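Local coordinates for protein glycerol-3-phosphate dehydrogenase [NAD(P)+] (Coxiella burnetii, PDB 3K96) that probably catalyses the NAD(P)H-dependent reduction of dihydroxyacetone phosphate to sn-glycerol 3-phosphate, the key precursor for phospholipid synthesis, at residues A45-R50 / Y81-L87; Y60-H64 / N75-P79; N203-V209 / F254-T260; E246-L250 / I323-T328. All blocks are in the same frame, centred on the assembly; numbering follows the deposited sequence.

From the N terminus, interaction 1 joins the end of helix 39-49 to residues 81-87, closing a loop that contains strand 55-58 and helix 62-71. Interaction 2 lies within that loop, folding residues 75-79 back on the start of helix 62-71, and the two contacts touch where Leu-46 CD1 packs 3.7 Å from Leu-78 CD2. Both belong to the N-terminal, probably nucleotide-binding, part. In the C-terminal part, interaction 3 closes the loop from 203-209 to 254-260 and interaction 4 that from 246-250 to 323-328; the loops cross, and the contacts meet where Phe-254 packs on Ile-323. They tie helices 206-228, 233-253, 258-261 and 326-336 together; the centres of interactions 3 and 4 are about 15 Å apart.

Interaction 1: A45-R50 / Y81-L87; sequences ALVLAR and YPFPETL
Leu-46 sets its CG opposite the carbonyl carbon (chi1 -73°), and Leu-87 sets its own opposite the backbone N (chi1 172°); these torsions bring a CD2 methyl from each side to 3.9 Å between Leu-46 CD2 and Leu-87 CD2. The two branches of Leu-46 divide the work. CD1 rests on the CB of Tyr-81, while CD2 fits against the ring of Pro-84, with Leu-46 CD2 3.6 Å from Pro-84 CD and the two side chains crossing at about a right angle. One turn further on, Ala-49 presents its methyl to the other end of the loop: Ala-49 CB lies 3.6 Å from Leu-87 CB and also meets Pro-84 CG. Ala-45 CB completes the row against Leu-87 CD1, at 3.8 Å. Pro-84 begins a type I turn ending at Leu-87, closed by a 3.1 Å bond from Leu-87 N to Pro-84 O.

On the exposed side, the Arg-50 chain runs extended from CG to NE, with its guanidinium lying over Leu-46 CB. Tyr-81 CD1 meets the guanidinium at its edge, 3.7 Å from Arg-50 NH2, with the two planes 63° apart. Arg-50 NH2 also donates to Ala-169 O and, at 2.8 Å, to a water that in turn donates to Pro-82 O.

Leu-87 begins an outer strand of the Rossmann-type sheet, and both Ala-45 and Leu-87 reach Val-55 on the adjoining strand. The chemistry is therefore divided: an apolar seam fastens the loop to the helix, whereas the arginine's direct and water-mediated bonds link its exposed margin to two backbone carbonyls.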
loop_
_atom_site.group_PDB
_atom_site.type_symbol
_atom_site.label_atom_id
_atom_site.label_comp_id
_atom_site.label_asym_id
_atom_site.label_seq_id
_atom_site.Cartn_x
_atom_site.Cartn_y
_atom_site.Cartn_z
ATOM N N ALA A 45 22.388 12.189 -8.211
ATOM C CA ALA A 45 23.746 12.665 -8.501
ATOM C C ALA A 45 24.709 12.205 -7.424
ATOM O O ALA A 45 25.868 11.876 -7.718
ATOM C CB ALA A 45 23.766 14.206 -8.655
ATOM N N LEU A 46 24.232 12.163 -6.170
ATOM C CA LEU A 46 25.056 11.703 -5.060
ATOM C C LEU A 46 25.300 10.220 -5.131
ATOM O O LEU A 46 26.400 9.761 -4.862
ATOM C CB LEU A 46 24.419 12.028 -3.699
ATOM C CG LEU A 46 24.437 13.477 -3.260
ATOM C CD1 LEU A 46 23.588 13.676 -2.015
ATOM C CD2 LEU A 46 25.902 13.900 -3.041
ATOM N N VAL A 47 24.259 9.446 -5.431
ATOM C CA VAL A 47 24.432 8.009 -5.534
ATOM C C VAL A 47 25.569 7.685 -6.509
ATOM O O VAL A 47 26.427 6.855 -6.212
ATOM C CB VAL A 47 23.140 7.319 -6.002
ATOM C CG1 VAL A 47 23.420 5.897 -6.446
ATOM C CG2 VAL A 47 22.063 7.365 -4.867
ATOM N N LEU A 48 25.564 8.330 -7.671
ATOM C CA LEU A 48 26.595 8.078 -8.676
ATOM C C LEU A 48 27.951 8.682 -8.299
ATOM O O LEU A 48 28.970 8.010 -8.382
ATOM C CB LEU A 48 26.149 8.620 -10.048
ATOM C CG LEU A 48 24.848 8.020 -10.610
ATOM C CD1 LEU A 48 24.408 8.718 -11.879
ATOM C CD2 LEU A 48 24.986 6.524 -10.831
ATOM N N ALA A 49 27.965 9.945 -7.890
ATOM C CA ALA A 49 29.227 10.625 -7.572
ATOM C C ALA A 49 29.962 9.947 -6.404
ATOM O O ALA A 49 31.203 9.853 -6.400
ATOM C CB ALA A 49 29.005 12.154 -7.329
ATOM N N ARG A 50 29.201 9.421 -5.440
ATOM C CA ARG A 50 29.803 8.707 -4.312
ATOM C C ARG A 50 30.554 7.457 -4.721
ATOM O O ARG A 50 31.431 6.999 -3.993
ATOM C CB ARG A 50 28.753 8.334 -3.255
ATOM C CG ARG A 50 28.327 9.509 -2.391
ATOM C CD ARG A 50 27.029 9.192 -1.666
ATOM N NE ARG A 50 26.578 10.287 -0.820
ATOM C CZ ARG A 50 25.395 10.313 -0.209
ATOM N NH1 ARG A 50 24.537 9.307 -0.378
ATOM N NH2 ARG A 50 25.062 11.340 0.561
ATOM N N TYR A 81 23.935 17.343 2.806
ATOM C CA TYR A 81 24.601 16.283 2.048
ATOM C C TYR A 81 25.603 16.887 1.055
ATOM O O TYR A 81 25.269 17.076 -0.121
ATOM C CB TYR A 81 23.566 15.399 1.332
ATOM C CG TYR A 81 22.746 14.634 2.320
ATOM C CD1 TYR A 81 23.259 13.513 2.935
ATOM C CD2 TYR A 81 21.472 15.060 2.681
ATOM C CE1 TYR A 81 22.528 12.819 3.871
ATOM C CE2 TYR A 81 20.744 14.374 3.618
ATOM C CZ TYR A 81 21.283 13.251 4.207
ATOM O OH TYR A 81 20.562 12.555 5.138
ATOM N N PRO A 82 26.825 17.198 1.533
ATOM C CA PRO A 82 27.881 17.791 0.696
ATOM C C PRO A 82 28.233 16.949 -0.516
ATOM O O PRO A 82 28.184 15.710 -0.470
ATOM C CB PRO A 82 29.103 17.856 1.626
ATOM C CG PRO A 82 28.572 17.670 3.020
ATOM C CD PRO A 82 27.323 16.846 2.879
ATOM N N PHE A 83 28.586 17.631 -1.593
ATOM C CA PHE A 83 28.962 16.967 -2.810
ATOM C C PHE A 83 30.345 16.319 -2.724
ATOM O O PHE A 83 31.245 16.881 -2.156
ATOM C CB PHE A 83 29.035 17.951 -3.988
ATOM C CG PHE A 83 27.738 18.625 -4.339
ATOM C CD1 PHE A 83 26.527 18.154 -3.882
ATOM C CD2 PHE A 83 27.737 19.646 -5.272
ATOM C CE1 PHE A 83 25.345 18.765 -4.255
ATOM C CE2 PHE A 83 26.564 20.245 -5.674
ATOM C CZ PHE A 83 25.359 19.804 -5.163
ATOM N N PRO A 84 30.503 15.122 -3.297
ATOM C CA PRO A 84 31.836 14.553 -3.414
ATOM C C PRO A 84 32.579 15.353 -4.501
ATOM O O PRO A 84 31.956 16.112 -5.245
ATOM C CB PRO A 84 31.584 13.123 -3.894
ATOM C CG PRO A 84 30.162 12.855 -3.603
ATOM C CD PRO A 84 29.448 14.153 -3.612
ATOM N N GLU A 85 33.893 15.198 -4.588
ATOM C CA GLU A 85 34.674 15.959 -5.564
ATOM C C GLU A 85 34.229 15.717 -7.023
ATOM O O GLU A 85 34.308 16.610 -7.845
ATOM C CB GLU A 85 36.178 15.643 -5.378
ATOM C CG GLU A 85 37.139 16.434 -6.288
ATOM C CD GLU A 85 37.052 17.950 -6.077
ATOM O OE1 GLU A 85 37.503 18.717 -6.975
ATOM O OE2 GLU A 85 36.513 18.379 -5.020
ATOM N N THR A 86 33.715 14.525 -7.325
ATOM C CA THR A 86 33.310 14.174 -8.700
ATOM C C THR A 86 31.958 14.736 -9.147
ATOM O O THR A 86 31.559 14.542 -10.308
ATOM C CB THR A 86 33.345 12.660 -8.920
ATOM O OG1 THR A 86 32.578 12.009 -7.898
ATOM C CG2 THR A 86 34.801 12.145 -8.870
ATOM N N LEU A 87 31.273 15.443 -8.246
ATOM C CA LEU A 87 29.985 16.045 -8.551
ATOM C C LEU A 87 30.135 17.551 -8.687
ATOM O O LEU A 87 30.531 18.228 -7.734
ATOM C CB LEU A 87 28.975 15.706 -7.456
ATOM C CG LEU A 87 27.601 16.377 -7.476
ATOM C CD1 LEU A 87 26.926 16.337 -8.821
ATOM C CD2 LEU A 87 26.728 15.710 -6.407
HETATM O O HOH W 1 26.544 13.710 1.043
#

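Interaction 2: Y60-H64 / N75-P79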
loop_
_atom_site.group_PDB
_atom_site.type_symbol
_atom_site.label_atom_id
_atom_site.label_comp_id
_atom_site.label_asym_id
_atom_site.label_seq_id
_atom_site.Cartn_x
_atom_site.Cartn_y
_atom_site.Cartn_z
ATOM N N TYR A 60 18.206 24.990 -13.991
ATOM C CA TYR A 60 17.773 26.153 -14.778
ATOM C C TYR A 60 17.593 27.436 -13.931
ATOM O O TYR A 60 17.478 28.531 -14.489
ATOM C CB TYR A 60 16.515 25.847 -15.604
ATOM C CG TYR A 60 15.365 25.187 -14.862
ATOM C CD1 TYR A 60 14.442 25.942 -14.162
ATOM C CD2 TYR A 60 15.183 23.804 -14.914
ATOM C CE1 TYR A 60 13.385 25.343 -13.507
ATOM C CE2 TYR A 60 14.138 23.194 -14.261
ATOM C CZ TYR A 60 13.235 23.964 -13.559
ATOM O OH TYR A 60 12.181 23.364 -12.906
ATOM N N GLU A 61 17.573 27.295 -12.599
ATOM C CA GLU A 61 17.500 28.440 -11.673
ATOM C C GLU A 61 18.978 28.911 -11.516
ATOM O O GLU A 61 19.731 28.345 -10.740
ATOM C CB GLU A 61 16.883 27.981 -10.333
ATOM C CG GLU A 61 15.530 27.187 -10.452
ATOM C CD GLU A 61 15.059 26.500 -9.125
ATOM O OE1 GLU A 61 13.996 25.829 -9.115
ATOM O OE2 GLU A 61 15.751 26.617 -8.094
ATOM N N SER A 62 19.402 29.931 -12.267
ATOM C CA SER A 62 20.847 30.382 -12.295
ATOM C C SER A 62 21.545 30.798 -10.969
ATOM O O SER A 62 22.767 30.542 -10.772
ATOM C CB SER A 62 21.017 31.482 -13.346
ATOM O OG SER A 62 20.632 30.984 -14.623
ATOM N N ASP A 63 20.788 31.461 -10.104
ATOM C CA ASP A 63 21.281 31.847 -8.801
ATOM C C ASP A 63 21.549 30.576 -7.979
ATOM O O ASP A 63 22.355 30.574 -7.056
ATOM C CB ASP A 63 20.248 32.741 -8.113
ATOM C CG ASP A 63 18.816 32.206 -8.255
ATOM O OD1 ASP A 63 18.552 31.409 -9.189
ATOM O OD2 ASP A 63 17.947 32.599 -7.437
ATOM N N HIS A 64 20.871 29.494 -8.352
ATOM C CA HIS A 64 20.996 28.196 -7.676
ATOM C C HIS A 64 22.364 27.551 -7.932
ATOM O O HIS A 64 22.997 27.067 -7.001
ATOM C CB HIS A 64 19.825 27.294 -8.108
ATOM C CG HIS A 64 19.753 25.985 -7.388
ATOM N ND1 HIS A 64 19.264 24.839 -7.981
ATOM C CD2 HIS A 64 20.142 25.628 -6.144
ATOM C CE1 HIS A 64 19.336 23.840 -7.122
ATOM N NE2 HIS A 64 19.863 24.291 -6.000
ATOM N N ASN A 75 21.802 23.476 -0.835
ATOM C CA ASN A 75 21.026 23.949 0.291
ATOM C C ASN A 75 19.564 24.189 -0.004
ATOM O O ASN A 75 18.734 23.966 0.857
ATOM C CB ASN A 75 21.667 25.184 0.934
ATOM C CG ASN A 75 22.731 24.814 1.947
ATOM O OD1 ASN A 75 22.622 23.791 2.623
ATOM N ND2 ASN A 75 23.758 25.643 2.070
ATOM N N ARG A 76 19.223 24.612 -1.206
ATOM C CA ARG A 76 17.815 24.826 -1.490
ATOM C C ARG A 76 16.981 23.585 -1.436
ATOM O O ARG A 76 15.849 23.657 -1.000
ATOM C CB ARG A 76 17.579 25.375 -2.886
ATOM C CG ARG A 76 18.017 26.757 -3.090
ATOM C CD ARG A 76 17.546 27.273 -4.424
ATOM N NE ARG A 76 18.139 28.576 -4.648
ATOM C CZ ARG A 76 17.894 29.340 -5.700
ATOM N NH1 ARG A 76 17.052 28.940 -6.652
ATOM N NH2 ARG A 76 18.494 30.513 -5.794
ATOM N N TYR A 77 17.517 22.456 -1.906
ATOM C CA TYR A 77 16.701 21.246 -2.033
ATOM C C TYR A 77 17.194 19.981 -1.345
ATOM O O TYR A 77 16.426 19.057 -1.192
ATOM C CB TYR A 77 16.419 20.960 -3.533
ATOM C CG TYR A 77 15.694 22.092 -4.235
ATOM C CD1 TYR A 77 14.376 22.378 -3.938
ATOM C CD2 TYR A 77 16.324 22.869 -5.194
ATOM C CE1 TYR A 77 13.711 23.425 -4.554
ATOM C CE2 TYR A 77 15.664 23.914 -5.828
ATOM C CZ TYR A 77 14.359 24.187 -5.500
ATOM O OH TYR A 77 13.678 25.222 -6.113
ATOM N N LEU A 78 18.450 19.918 -0.937
ATOM C CA LEU A 78 18.947 18.734 -0.246
ATOM C C LEU A 78 20.081 19.150 0.694
ATOM O O LEU A 78 21.237 18.734 0.520
ATOM C CB LEU A 78 19.430 17.669 -1.251
ATOM C CG LEU A 78 19.567 16.217 -0.763
ATOM C CD1 LEU A 78 18.188 15.668 -0.419
ATOM C CD2 LEU A 78 20.235 15.309 -1.812
ATOM N N PRO A 79 19.755 19.992 1.692
ATOM C CA PRO A 79 20.768 20.448 2.630
ATOM C C PRO A 79 21.284 19.302 3.472
ATOM O O PRO A 79 20.589 18.289 3.630
ATOM C CB PRO A 79 20.012 21.465 3.507
ATOM C CG PRO A 79 18.576 21.043 3.436
ATOM C CD PRO A 79 18.417 20.530 2.011
HETATM O O HOH W 2 15.796 30.918 -8.461
#
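Arg-76, His-64 and Tyr-77 bury the most surface, and the extended arginine chain passes obliquely across the histidine side chain. Arg-76 CD comes within 3.5 Å of His-64 CD2, and His-64 CB sits over one guanidinium face. Two acids bind NH1 and NH2. Asp-63 OD2 lies in the guanidinium plane and accepts, from above its own carboxylate plane, a 2.7 Å bond from Arg-76 NH2 at 157°. The salt bridge from Arg-76 NH1 to Glu-61 OE2, at 3.0 Å, is bent to 133° and weak as a hydrogen bond. Water joins Arg-76 NH1 to Asp-63 OD1, and Glu-67 adds a salt bridge to NH2. Both Asp-63 bonds hold for one of two modelled conformers and are less certain.

Tyr-77 turns its edge to the face of His-64, offset, with planes at 84° and Tyr-77 CD2 3.7 Å from His-64 CE1. Tyr-77 OH donates to the syn lone pair of Glu-61 OE2, at 3.2 Å. His-64 NE2 and Tyr-77 N both bond to Asn-74 OD1.

Tyr-77 O bonds to Ser-39 OG, a predicted NADPH-binding residue. The network ties the loop to the start of helix 62-71, beside the glycine-rich turn, consistent with the dinucleotide site of a Rossmann fold.

Interaction 3: N203-V209 / F254-T260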
loop_
_atom_site.group_PDB
_atom_site.type_symbol
_atom_site.label_atom_id
_atom_site.label_comp_id
_atom_site.label_asym_id
_atom_site.label_seq_id
_atom_site.Cartn_x
_atom_site.Cartn_y
_atom_site.Cartn_z
ATOM N N ASN A 203 12.972 -3.693 -15.775
ATOM C CA ASN A 203 11.556 -3.803 -16.025
ATOM C C ASN A 203 11.388 -3.593 -17.537
ATOM O O ASN A 203 12.040 -2.757 -18.143
ATOM C CB ASN A 203 10.789 -2.804 -15.144
ATOM C CG ASN A 203 9.322 -2.717 -15.476
ATOM O OD1 ASN A 203 8.953 -2.588 -16.630
ATOM N ND2 ASN A 203 8.480 -2.716 -14.457
ATOM N N ASP A 204 10.527 -4.400 -18.129
ATOM C CA ASP A 204 10.303 -4.414 -19.558
ATOM C C ASP A 204 9.136 -3.531 -20.031
ATOM O O ASP A 204 8.769 -3.576 -21.197
ATOM C CB ASP A 204 9.917 -5.858 -19.939
ATOM C CG ASP A 204 8.520 -6.279 -19.361
ATOM O OD1 ASP A 204 8.235 -6.021 -18.164
ATOM O OD2 ASP A 204 7.705 -6.880 -20.106
ATOM N N ASP A 205 8.573 -2.714 -19.157
ATOM C CA ASP A 205 7.363 -1.991 -19.496
ATOM C C ASP A 205 7.465 -0.499 -19.285
ATOM O O ASP A 205 6.879 0.053 -18.351
ATOM C CB ASP A 205 6.250 -2.584 -18.618
ATOM C CG ASP A 205 4.914 -1.904 -18.801
ATOM O OD1 ASP A 205 4.652 -1.307 -19.873
ATOM O OD2 ASP A 205 4.109 -1.990 -17.849
ATOM N N MET A 206 8.188 0.172 -20.170
ATOM C CA MET A 206 8.368 1.608 -20.034
ATOM C C MET A 206 7.019 2.352 -19.964
ATOM O O MET A 206 6.811 3.221 -19.126
ATOM C CB MET A 206 9.229 2.119 -21.179
ATOM C CG MET A 206 9.485 3.588 -21.191
ATOM S SD MET A 206 10.787 4.053 -22.404
ATOM C CE MET A 206 12.178 3.215 -21.776
ATOM N N ILE A 207 6.095 1.999 -20.827
ATOM C CA ILE A 207 4.834 2.716 -20.849
ATOM C C ILE A 207 4.043 2.537 -19.546
ATOM O O ILE A 207 3.518 3.499 -19.025
ATOM C CB ILE A 207 4.000 2.389 -22.094
ATOM C CG1 ILE A 207 2.813 3.321 -22.172
ATOM C CG2 ILE A 207 3.561 0.921 -22.101
ATOM C CD1 ILE A 207 2.348 3.559 -23.576
ATOM N N GLY A 208 4.023 1.332 -19.004
ATOM C CA GLY A 208 3.311 1.074 -17.767
ATOM C C GLY A 208 3.943 1.840 -16.622
ATOM O O GLY A 208 3.242 2.419 -15.795
ATOM N N VAL A 209 5.279 1.838 -16.575
ATOM C CA VAL A 209 6.013 2.545 -15.544
ATOM C C VAL A 209 5.696 4.046 -15.595
ATOM O O VAL A 209 5.444 4.685 -14.567
ATOM C CB VAL A 209 7.571 2.280 -15.651
ATOM C CG1 VAL A 209 8.350 3.230 -14.772
ATOM C CG2 VAL A 209 7.889 0.824 -15.286
ATOM N N PHE A 254 -3.121 1.731 -22.577
ATOM C CA PHE A 254 -1.937 2.073 -23.376
ATOM C C PHE A 254 -0.974 0.888 -23.604
ATOM O O PHE A 254 0.127 1.070 -24.115
ATOM C CB PHE A 254 -1.214 3.275 -22.785
ATOM C CG PHE A 254 -1.885 4.567 -23.089
ATOM C CD1 PHE A 254 -2.998 4.963 -22.377
ATOM C CD2 PHE A 254 -1.420 5.380 -24.115
ATOM C CE1 PHE A 254 -3.639 6.140 -22.673
ATOM C CE2 PHE A 254 -2.051 6.564 -24.415
ATOM C CZ PHE A 254 -3.170 6.948 -23.687
ATOM N N GLY A 255 -1.381 -0.317 -23.227
ATOM C CA GLY A 255 -0.539 -1.496 -23.443
ATOM C C GLY A 255 0.514 -1.822 -22.383
ATOM O O GLY A 255 1.399 -2.657 -22.623
ATOM N N GLY A 256 0.444 -1.173 -21.223
ATOM C CA GLY A 256 1.367 -1.474 -20.125
ATOM C C GLY A 256 1.016 -2.819 -19.518
ATOM O O GLY A 256 0.064 -3.444 -19.954
ATOM N N LYS A 257 1.761 -3.257 -18.505
ATOM C CA LYS A 257 1.548 -4.583 -17.892
ATOM C C LYS A 257 1.067 -4.529 -16.441
ATOM O O LYS A 257 1.471 -3.635 -15.703
ATOM C CB LYS A 257 2.878 -5.329 -17.863
ATOM C CG LYS A 257 3.705 -5.254 -19.126
ATOM C CD LYS A 257 3.109 -6.011 -20.298
ATOM C CE LYS A 257 4.106 -6.011 -21.466
ATOM N NZ LYS A 257 3.626 -6.799 -22.600
ATOM N N GLN A 258 0.256 -5.513 -16.015
ATOM C CA GLN A 258 -0.228 -5.571 -14.619
ATOM C C GLN A 258 0.949 -5.824 -13.653
ATOM O O GLN A 258 0.941 -5.368 -12.507
ATOM C CB GLN A 258 -1.335 -6.635 -14.433
ATOM C CG GLN A 258 -0.876 -8.109 -14.610
ATOM C CD GLN A 258 -2.012 -9.165 -14.470
ATOM O OE1 GLN A 258 -2.947 -9.006 -13.676
ATOM N NE2 GLN A 258 -1.897 -10.260 -15.235
ATOM N N GLU A 259 1.946 -6.564 -14.121
ATOM C CA GLU A 259 3.126 -6.834 -13.324
ATOM C C GLU A 259 3.776 -5.510 -12.891
ATOM O O GLU A 259 4.423 -5.433 -11.838
ATOM C CB GLU A 259 4.146 -7.683 -14.111
ATOM C CG GLU A 259 3.743 -9.158 -14.360
ATOM C CD GLU A 259 2.635 -9.343 -15.391
ATOM O OE1 GLU A 259 2.513 -8.501 -16.307
ATOM O OE2 GLU A 259 1.897 -10.354 -15.294
ATOM N N THR A 260 3.618 -4.474 -13.708
ATOM C CA THR A 260 4.173 -3.175 -13.383
ATOM C C THR A 260 3.309 -2.544 -12.312
ATOM O O THR A 260 3.790 -1.931 -11.361
ATOM C CB THR A 260 4.235 -2.266 -14.605
ATOM O OG1 THR A 260 5.068 -2.880 -15.585
ATOM C CG2 THR A 260 4.810 -0.915 -14.237
HETATM O O HOH W 3 4.779 -2.688 -22.076
#
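The Asp-205 carboxylate is approached both from above its plane and at an oxygen's outer side. Lys-257 N lies 53° out of the plane and gives OD2 a 2.7 Å bond, whereas Thr-260 OG1 donates to the anti lone pair of the same Asp-205 OD2. This is an N-cap: Asp-205 precedes helix 206-228, and its OD1 accepts from Gly-208 N, itself 55° out of the plane. One side chain therefore caps its own helix while gripping the N-cap residue and first turn of helix 258-261.

Asp-205 CG stands opposite the backbone N (chi1 178°), which carries the carboxylate across to that helix start. An Asx turn precedes the cap, Asp-205 N donating to Asn-203 OD1 over 2.6 Å.

The backbones come very near each other, with Gly-208 CA 4.0 Å from Gly-256 CA and no side chain on either residue to separate them. Gly-255 ends helix 233-253 as the C-prime residue of a Schellman motif, directing the chain into this crossing. Ile-207 CD1 packs against Phe-254 CB at 3.7 Å, and the phenylalanine ring continues into an edge-to-face pair with His-321. Thr-260 CG2 meets Val-209 CG2 at 3.7 Å.

Interaction 4: E246-L250 / I323-T328; sequences EMGRL and IEMPLT
Glu-246 sends its side chain across to the start of helix 326-336 and closes a helix N terminus from another helix, within the all-helical C-terminal part. Glu-246 CB lies 3.9 Å from Met-325 CA. The next carbon, CG, swings between the backbone N and the carbonyl carbon (chi1 67°) and meets the methyl Met-325 CE; from there the chain runs extended, carrying CD over the first peptides of the helix. The two oxygens then part. Glu-246 OE2 uses its syn lone pair for Leu-327 N, at 2.8 Å and 158°, while also touching the ring carbon Pro-326 CD. Glu-246 OE1 accepts twice from one residue: Thr-328 N reaches its syn lone pair over 2.9 Å, and Thr-328 OG1 donates nearly along the C-O bond.

Three donors thus hold the carboxylate in a buried setting. Two are N-H groups of the helix's first turn, whose dipole would probably favour the ionised acid. Met-325 occupies the N-cap position itself, but its side chain turns into the apolar layer, touching Val-314 and Ala-318 of helix 307-320.

One turn along helix 233-253, Leu-250 continues that layer, with Leu-250 CD1 3.6 Å from Ile-323 CD1. Arg-249 and Ile-323 run antiparallel side by side, CG against CG2, and the arginine chain then bends at chi3. The bend brings Arg-249 NH2 to 2.6 Å from Glu-324 O, a bond in which the donor is tilted 33° from the carbonyl plane.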
loop_
_atom_site.group_PDB
_atom_site.type_symbol
_atom_site.label_atom_id
_atom_site.label_comp_id
_atom_site.label_asym_id
_atom_site.label_seq_id
_atom_site.Cartn_x
_atom_site.Cartn_y
_atom_site.Cartn_z
ATOM N N GLU A 246 -7.863 2.366 -11.054
ATOM C CA GLU A 246 -7.887 3.288 -12.212
ATOM C C GLU A 246 -6.511 3.455 -12.828
ATOM O O GLU A 246 -6.395 3.695 -14.040
ATOM C CB GLU A 246 -8.576 4.638 -11.918
ATOM C CG GLU A 246 -7.925 5.558 -10.962
ATOM C CD GLU A 246 -8.863 6.713 -10.574
ATOM O OE1 GLU A 246 -8.546 7.879 -10.882
ATOM O OE2 GLU A 246 -9.940 6.440 -9.984
ATOM N N MET A 247 -5.474 3.329 -12.007
ATOM C CA MET A 247 -4.110 3.380 -12.513
ATOM C C MET A 247 -3.982 2.181 -13.498
ATOM O O MET A 247 -3.483 2.328 -14.598
ATOM C CB MET A 247 -3.097 3.268 -11.369
ATOM C CG MET A 247 -1.624 3.350 -11.785
ATOM S SD MET A 247 -0.480 3.072 -10.395
ATOM C CE MET A 247 -0.734 4.569 -9.453
ATOM N N GLY A 248 -4.504 1.023 -13.105
ATOM C CA GLY A 248 -4.430 -0.183 -13.944
ATOM C C GLY A 248 -5.180 -0.037 -15.260
ATOM O O GLY A 248 -4.721 -0.518 -16.312
ATOM N N ARG A 249 -6.324 0.645 -15.211
ATOM C CA ARG A 249 -7.134 0.874 -16.405
ATOM C C ARG A 249 -6.369 1.733 -17.425
ATOM O O ARG A 249 -6.338 1.437 -18.623
ATOM C CB ARG A 249 -8.462 1.538 -16.025
ATOM C CG ARG A 249 -9.435 1.610 -17.174
ATOM C CD ARG A 249 -10.860 2.065 -16.746
ATOM N NE ARG A 249 -11.448 1.177 -15.745
ATOM C CZ ARG A 249 -11.641 1.476 -14.465
ATOM N NH1 ARG A 249 -12.177 0.566 -13.664
ATOM N NH2 ARG A 249 -11.338 2.677 -13.982
ATOM N N LEU A 250 -5.765 2.801 -16.943
ATOM C CA LEU A 250 -4.985 3.668 -17.780
ATOM C C LEU A 250 -3.796 2.901 -18.391
ATOM O O LEU A 250 -3.541 2.975 -19.600
ATOM C CB LEU A 250 -4.479 4.843 -16.964
ATOM C CG LEU A 250 -3.658 5.875 -17.742
ATOM C CD1 LEU A 250 -4.513 6.494 -18.830
ATOM C CD2 LEU A 250 -3.094 6.950 -16.806
ATOM N N ILE A 323 -11.546 7.168 -20.823
ATOM C CA ILE A 323 -11.081 6.282 -19.783
ATOM C C ILE A 323 -11.682 6.714 -18.470
ATOM O O ILE A 323 -11.551 7.860 -18.072
ATOM C CB ILE A 323 -9.558 6.325 -19.644
ATOM C CG1 ILE A 323 -8.895 6.021 -20.989
ATOM C CG2 ILE A 323 -9.105 5.335 -18.604
ATOM C CD1 ILE A 323 -7.383 6.077 -20.931
ATOM N N GLU A 324 -12.334 5.784 -17.796
ATOM C CA GLU A 324 -12.943 6.078 -16.525
ATOM C C GLU A 324 -11.912 6.071 -15.397
ATOM O O GLU A 324 -11.284 5.049 -15.129
ATOM C CB GLU A 324 -14.015 5.057 -16.183
ATOM C CG GLU A 324 -14.735 5.466 -14.887
ATOM C CD GLU A 324 -15.686 4.415 -14.347
ATOM O OE1 GLU A 324 -15.712 3.288 -14.892
ATOM O OE2 GLU A 324 -16.397 4.726 -13.363
ATOM N N MET A 325 -11.768 7.209 -14.728
ATOM C CA MET A 325 -10.830 7.350 -13.623
ATOM C C MET A 325 -11.517 8.228 -12.601
ATOM O O MET A 325 -11.323 9.439 -12.601
ATOM C CB MET A 325 -9.525 8.009 -14.115
ATOM C CG MET A 325 -8.902 7.297 -15.295
ATOM S SD MET A 325 -7.246 7.925 -15.645
ATOM C CE MET A 325 -6.407 7.394 -14.138
ATOM N N PRO A 326 -12.343 7.610 -11.736
ATOM C CA PRO A 326 -13.163 8.328 -10.750
ATOM C C PRO A 326 -12.413 9.178 -9.749
ATOM O O PRO A 326 -12.856 10.295 -9.481
ATOM C CB PRO A 326 -13.958 7.216 -10.024
ATOM C CG PRO A 326 -13.688 5.934 -10.770
ATOM C CD PRO A 326 -12.599 6.157 -11.770
ATOM N N LEU A 327 -11.325 8.676 -9.164
ATOM C CA LEU A 327 -10.581 9.497 -8.213
ATOM C C LEU A 327 -9.988 10.726 -8.892
ATOM O O LEU A 327 -10.098 11.839 -8.371
ATOM C CB LEU A 327 -9.500 8.736 -7.435
ATOM C CG LEU A 327 -10.020 7.898 -6.255
ATOM C CD1 LEU A 327 -10.931 6.770 -6.723
ATOM C CD2 LEU A 327 -8.868 7.353 -5.407
ATOM N N THR A 328 -9.379 10.524 -10.055
ATOM C CA THR A 328 -8.752 11.623 -10.798
ATOM C C THR A 328 -9.783 12.673 -11.175
ATOM O O THR A 328 -9.525 13.856 -11.079
ATOM C CB THR A 328 -8.088 11.099 -12.074
ATOM O OG1 THR A 328 -7.084 10.140 -11.707
ATOM C CG2 THR A 328 -7.496 12.245 -12.879
#